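Local coordinates for histone-lysine N-methyltransferase family member SUVH9 (Arabidopsis thaliana, PDB 4NJ5), which contributes to gene silencing and may bind methylated DNA and recruit RNA polymerase V to chromatin in RNA-directed DNA methylation, apparently without methylating histones, at residues Leu63-Arg67 with Phe88-Gly94; Ser101-Leu106 with Ile117-Ile122. All coordinates share one frame; numbering follows the deposited sequence.

Interaction 1. Residues Leu63-Arg67 with Phe88-Gly94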
loop_
_atom_site.group_PDB
_atom_site.type_symbol
_atom_site.label_atom_id
_atom_site.label_comp_id
_atom_site.label_asym_id
_atom_site.label_seq_id
_atom_site.Cartn_x
_atom_site.Cartn_y
_atom_site.Cartn_z
ATOM N N LEU A 63 13.491 15.100 8.291
ATOM C CA LEU A 63 12.134 14.643 8.015
ATOM C C LEU A 63 11.756 13.346 8.729
ATOM O O LEU A 63 10.606 12.914 8.669
ATOM C CB LEU A 63 11.908 14.507 6.509
ATOM C CG LEU A 63 11.968 15.818 5.726
ATOM C CD1 LEU A 63 11.699 15.564 4.257
ATOM C CD2 LEU A 63 10.980 16.826 6.293
ATOM N N TRP A 64 12.720 12.730 9.403
ATOM C CA TRP A 64 12.448 11.521 10.167
ATOM C C TRP A 64 11.597 11.815 11.393
ATOM O O TRP A 64 11.635 12.916 11.939
ATOM C CB TRP A 64 13.749 10.862 10.626
ATOM C CG TRP A 64 14.510 10.176 9.546
ATOM C CD1 TRP A 64 14.325 10.301 8.200
ATOM C CD2 TRP A 64 15.579 9.242 9.720
ATOM N NE1 TRP A 64 15.219 9.508 7.525
ATOM C CE2 TRP A 64 16.000 8.845 8.437
ATOM C CE3 TRP A 64 16.225 8.706 10.838
ATOM C CZ2 TRP A 64 17.035 7.937 8.239
ATOM C CZ3 TRP A 64 17.252 7.805 10.641
ATOM C CH2 TRP A 64 17.648 7.428 9.352
ATOM N N MET A 65 10.834 10.818 11.824
ATOM C CA MET A 65 10.121 10.888 13.092
ATOM C C MET A 65 10.976 10.197 14.142
ATOM O O MET A 65 11.789 9.341 13.798
ATOM C CB MET A 65 8.776 10.174 12.982
ATOM C CG MET A 65 7.903 10.659 11.843
ATOM S SD MET A 65 6.414 9.661 11.712
ATOM C CE MET A 65 5.749 9.860 13.363
ATOM N N ASN A 66 10.787 10.560 15.410
ATOM C CA ASN A 66 11.536 9.957 16.513
ATOM C C ASN A 66 13.032 9.899 16.203
ATOM O O ASN A 66 13.662 8.848 16.308
ATOM C CB ASN A 66 10.993 8.555 16.818
ATOM C CG ASN A 66 11.554 7.968 18.104
ATOM O OD1 ASN A 66 11.833 8.687 19.062
ATOM N ND2 ASN A 66 11.724 6.653 18.124
ATOM N N ARG A 67 13.580 11.034 15.783
ATOM C CA ARG A 67 14.977 11.114 15.375
ATOM C C ARG A 67 15.920 10.817 16.537
ATOM O O ARG A 67 16.930 10.134 16.369
ATOM C CB ARG A 67 15.276 12.499 14.796
ATOM C CG ARG A 67 16.748 12.767 14.520
ATOM C CD ARG A 67 17.268 11.915 13.377
ATOM N NE ARG A 67 18.584 12.363 12.932
ATOM C CZ ARG A 67 18.781 13.369 12.085
ATOM N NH1 ARG A 67 20.012 13.712 11.733
ATOM N NH2 ARG A 67 17.744 14.034 11.591
ATOM N N PHE A 88 14.942 0.519 6.275
ATOM C CA PHE A 88 15.234 1.943 6.423
ATOM C C PHE A 88 13.944 2.735 6.604
ATOM O O PHE A 88 13.894 3.732 7.338
ATOM C CB PHE A 88 15.988 2.449 5.201
ATOM C CG PHE A 88 17.193 3.278 5.530
ATOM C CD1 PHE A 88 17.059 4.613 5.868
ATOM C CD2 PHE A 88 18.463 2.725 5.484
ATOM C CE1 PHE A 88 18.173 5.383 6.158
ATOM C CE2 PHE A 88 19.572 3.489 5.771
ATOM C CZ PHE A 88 19.426 4.823 6.107
ATOM N N GLU A 89 12.901 2.274 5.924
ATOM C CA GLU A 89 11.570 2.846 6.058
ATOM C C GLU A 89 11.156 2.901 7.530
ATOM O O GLU A 89 10.571 3.886 7.980
ATOM C CB GLU A 89 10.567 2.020 5.247
ATOM C CG GLU A 89 9.221 2.671 5.066
ATOM C CD GLU A 89 8.337 1.921 4.083
ATOM O OE1 GLU A 89 8.766 0.861 3.575
ATOM O OE2 GLU A 89 7.209 2.393 3.821
ATOM N N LEU A 90 11.486 1.849 8.278
ATOM C CA LEU A 90 11.195 1.794 9.707
ATOM C C LEU A 90 11.924 2.893 10.469
ATOM O O LEU A 90 11.427 3.389 11.480
ATOM C CB LEU A 90 11.578 0.430 10.278
ATOM C CG LEU A 90 10.867 -0.766 9.645
ATOM C CD1 LEU A 90 11.397 -2.070 10.223
ATOM C CD2 LEU A 90 9.365 -0.658 9.846
ATOM N N CYS A 91 13.105 3.264 9.985
ATOM C CA CYS A 91 13.870 4.345 10.592
ATOM C C CYS A 91 13.178 5.667 10.314
ATOM O O CYS A 91 13.078 6.526 11.196
ATOM C CB CYS A 91 15.298 4.387 10.044
ATOM S SG CYS A 91 16.212 2.852 10.224
ATOM N N VAL A 92 12.707 5.829 9.080
ATOM C CA VAL A 92 11.970 7.034 8.707
ATOM C C VAL A 92 10.764 7.260 9.623
ATOM O O VAL A 92 10.506 8.383 10.055
ATOM C CB VAL A 92 11.508 6.988 7.235
ATOM C CG1 VAL A 92 10.650 8.205 6.906
ATOM C CG2 VAL A 92 12.714 6.907 6.304
ATOM N N MET A 93 10.045 6.185 9.937
ATOM C CA MET A 93 8.861 6.285 10.785
ATOM C C MET A 93 9.159 6.164 12.278
ATOM O O MET A 93 8.240 6.046 13.086
ATOM C CB MET A 93 7.810 5.252 10.375
ATOM C CG MET A 93 6.630 5.855 9.633
ATOM S SD MET A 93 7.169 6.935 8.296
ATOM C CE MET A 93 7.875 5.736 7.167
ATOM N N GLY A 94 10.440 6.187 12.640
ATOM C CA GLY A 94 10.837 6.170 14.038
ATOM C C GLY A 94 10.514 4.896 14.801
ATOM O O GLY A 94 10.541 4.882 16.033
#
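Two torsions set this contact: Trp64 carries its indole beside the backbone N (chi1 -73°), which lays the ring against Cys91 and Val92, and Asn66 sets its amide opposite its own N (chi1 -170°), where ND2 can reach Gly94 O. The two segments are the loop that follows helix 46-60 and the short helix 87-92 with the turn that ends it. One face of the indole covers the last helical turn as two CH-pi contacts: Val92 CA sits over the five-membered ring, 4.1 Å from its centroid, and Cys91 CB over the six-membered ring. A broad, flat side chain suits this place because it spans two successive residues at once. At the indole's edge, Trp64 CZ2 meets Phe88 CE1 at 3.5 Å; the two ring planes are inclined at 75° and meet rim to rim. The indole N-H is used on Gly55 O of helix 46-60, which fixes the ring's rotation and ties that helix into the contact.

The backbone adds an almost straight bond, Met65 N to Val92 O at 3.0 Å. Beside it the flexible Met65 chain lies near Met93, with SD 4.3 Å from Met93 CG, and also reaches Val16 of helix 8-35. Gly94, with positive phi, is the C' residue of a Schellman motif, and its lack of a side chain lets Met65 O approach its CA to 3.3 Å. Asn66 ND2 then donates to a lone pair of Gly94 O at 3.0 Å, in the carbonyl plane, while OD1 accepts from Ile71 N. With both ends of its amide bonded, Asn66 has its flip state defined. The chemistry thus implies a helix terminus whose carbonyls at Val92 and Gly94 are satisfied by the loop, while the indole supplies the apolar cover.

Interaction 2. Residues Ser101-Leu106 with Ile117-Ile122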
loop_
_atom_site.group_PDB
_atom_site.type_symbol
_atom_site.label_atom_id
_atom_site.label_comp_id
_atom_site.label_asym_id
_atom_site.label_seq_id
_atom_site.Cartn_x
_atom_site.Cartn_y
_atom_site.Cartn_z
ATOM N N SER A 101 20.161 -4.585 12.505
ATOM C CA SER A 101 20.212 -5.196 13.826
ATOM C C SER A 101 18.809 -5.499 14.321
ATOM O O SER A 101 17.861 -4.785 13.999
ATOM C CB SER A 101 20.920 -4.273 14.818
ATOM O OG SER A 101 22.188 -3.878 14.330
ATOM N N GLY A 102 18.681 -6.560 15.109
ATOM C CA GLY A 102 17.396 -6.927 15.668
ATOM C C GLY A 102 16.962 -5.969 16.761
ATOM O O GLY A 102 15.807 -5.549 16.809
ATOM N N ILE A 103 17.895 -5.615 17.638
ATOM C CA ILE A 103 17.579 -4.767 18.777
ATOM C C ILE A 103 17.962 -3.313 18.541
ATOM O O ILE A 103 19.111 -3.010 18.217
ATOM C CB ILE A 103 18.306 -5.246 20.048
ATOM C CG1 ILE A 103 18.011 -6.725 20.308
ATOM C CG2 ILE A 103 17.920 -4.380 21.245
ATOM C CD1 ILE A 103 19.051 -7.402 21.171
ATOM N N ASP A 104 16.995 -2.418 18.706
ATOM C CA ASP A 104 17.294 -0.995 18.780
ATOM C C ASP A 104 17.139 -0.537 20.233
ATOM O O ASP A 104 16.254 -1.013 20.955
ATOM C CB ASP A 104 16.379 -0.195 17.856
ATOM C CG ASP A 104 16.813 1.252 17.725
ATOM O OD1 ASP A 104 17.976 1.548 18.069
ATOM O OD2 ASP A 104 16.002 2.090 17.271
ATOM N N PHE A 105 17.998 0.378 20.669
ATOM C CA PHE A 105 17.974 0.799 22.067
ATOM C C PHE A 105 18.369 2.259 22.299
ATOM O O PHE A 105 19.001 2.896 21.457
ATOM C CB PHE A 105 18.835 -0.128 22.929
ATOM C CG PHE A 105 20.266 -0.217 22.485
ATOM C CD1 PHE A 105 21.224 0.617 23.033
ATOM C CD2 PHE A 105 20.655 -1.135 21.524
ATOM C CE1 PHE A 105 22.542 0.540 22.631
ATOM C CE2 PHE A 105 21.975 -1.216 21.115
ATOM C CZ PHE A 105 22.918 -0.378 21.669
ATOM N N LEU A 106 17.963 2.822 23.408
ATOM C CA LEU A 106 18.211 4.211 23.707
ATOM C C LEU A 106 19.110 4.332 24.924
ATOM O O LEU A 106 18.790 3.874 25.967
ATOM C CB LEU A 106 16.840 4.839 23.962
ATOM C CG LEU A 106 16.663 6.211 24.522
ATOM C CD1 LEU A 106 17.077 7.192 23.478
ATOM C CD2 LEU A 106 15.250 6.431 24.936
ATOM N N ILE A 117 18.179 1.128 27.408
ATOM C CA ILE A 117 16.993 0.283 27.397
ATOM C C ILE A 117 16.538 0.021 25.966
ATOM O O ILE A 117 16.535 0.919 25.132
ATOM C CB ILE A 117 15.839 0.909 28.206
ATOM C CG1 ILE A 117 15.660 2.384 27.839
ATOM C CG2 ILE A 117 16.105 0.774 29.697
ATOM C CD1 ILE A 117 14.432 3.027 28.454
ATOM N N ALA A 118 16.166 -1.223 25.687
ATOM C CA ALA A 118 15.721 -1.601 24.355
ATOM C C ALA A 118 14.339 -1.020 24.091
ATOM O O ALA A 118 13.459 -1.102 24.944
ATOM C CB ALA A 118 15.695 -3.108 24.223
ATOM N N THR A 119 14.147 -0.432 22.914
ATOM C CA THR A 119 12.867 0.200 22.598
ATOM C C THR A 119 12.150 -0.469 21.431
ATOM O O THR A 119 10.961 -0.226 21.202
ATOM C CB THR A 119 13.035 1.693 22.268
ATOM O OG1 THR A 119 13.916 1.837 21.148
ATOM C CG2 THR A 119 13.602 2.445 23.463
ATOM N N SER A 120 12.871 -1.307 20.694
ATOM C CA SER A 120 12.300 -1.912 19.504
ATOM C C SER A 120 13.053 -3.160 19.066
ATOM O O SER A 120 14.287 -3.190 19.079
ATOM C CB SER A 120 12.279 -0.893 18.364
ATOM O OG SER A 120 11.318 -1.249 17.388
ATOM N N VAL A 121 12.304 -4.185 18.672
ATOM C CA VAL A 121 12.906 -5.405 18.147
ATOM C C VAL A 121 12.311 -5.800 16.803
ATOM O O VAL A 121 11.140 -5.545 16.527
ATOM C CB VAL A 121 12.770 -6.592 19.127
ATOM C CG1 VAL A 121 13.610 -6.353 20.375
ATOM C CG2 VAL A 121 11.314 -6.820 19.489
ATOM N N ILE A 122 13.138 -6.416 15.966
ATOM C CA ILE A 122 12.685 -6.977 14.707
ATOM C C ILE A 122 12.575 -8.480 14.878
ATOM O O ILE A 122 13.545 -9.140 15.242
ATOM C CB ILE A 122 13.677 -6.696 13.569
ATOM C CG1 ILE A 122 14.029 -5.211 13.510
ATOM C CG2 ILE A 122 13.094 -7.151 12.240
ATOM C CD1 ILE A 122 12.903 -4.340 12.999
#
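Asp104 N donates an almost straight bond of 2.8 Å to Ser120 O in this antiparallel beta hairpin of the SRA domain, and Asp104 O accepts from Thr119 N at 2.9 Å in return. Ser120 N reaches the same oxygen only weakly, so Thr119 and Ser120 together face Asp104: a classic beta bulge, which shifts the register by one residue. Beyond it Leu106 and Ile117 exchange two bonds, N to O in both directions, and at the other end Ile122 N is bound to Gly102 O.

The Asp104 carboxylate serves the surroundings, pairing with Lys69 and accepting from Gly97 N and His98, which suits an acid to this buried place; Ser120 OG bonds to Leu95 O. On the face opposite Asp104 and Ser120, Ile103 and Ala118 touch Met164 of helix 159-169, and Val121 packs against Tyr139. Phe105 has its CG between the backbone N and the carbonyl carbon (chi1 57°), which carries the ring clear of the partner strand and against Ala163 of helix 159-169, while its CB approaches Ile117 O at 3.4 Å. Ile103 CG2, opposite its own backbone N, touches Ala118 CB at 3.9 Å.

Overall arrangement
Interactions 1 and 2 follow one another along the chain: the first closes at the end of helix 87-92 before the hairpin of the second opens. Their centres lie about 14 Å apart, and they touch where Leu90 CD1 packs on Ile122 CD1 at 3.9 Å, joining the helix to the end of the hairpin. The intervening turn is shared as well, since Leu95, whose N completes the Schellman motif of interaction 1, offers its O to Ser120 of interaction 2. Interaction 1 ties this helix to the N-terminal helices, whereas interaction 2 lies within the SRA sheet, next to strand 174-180. Both are away from the zinc-binding cysteines of the pre-SET region.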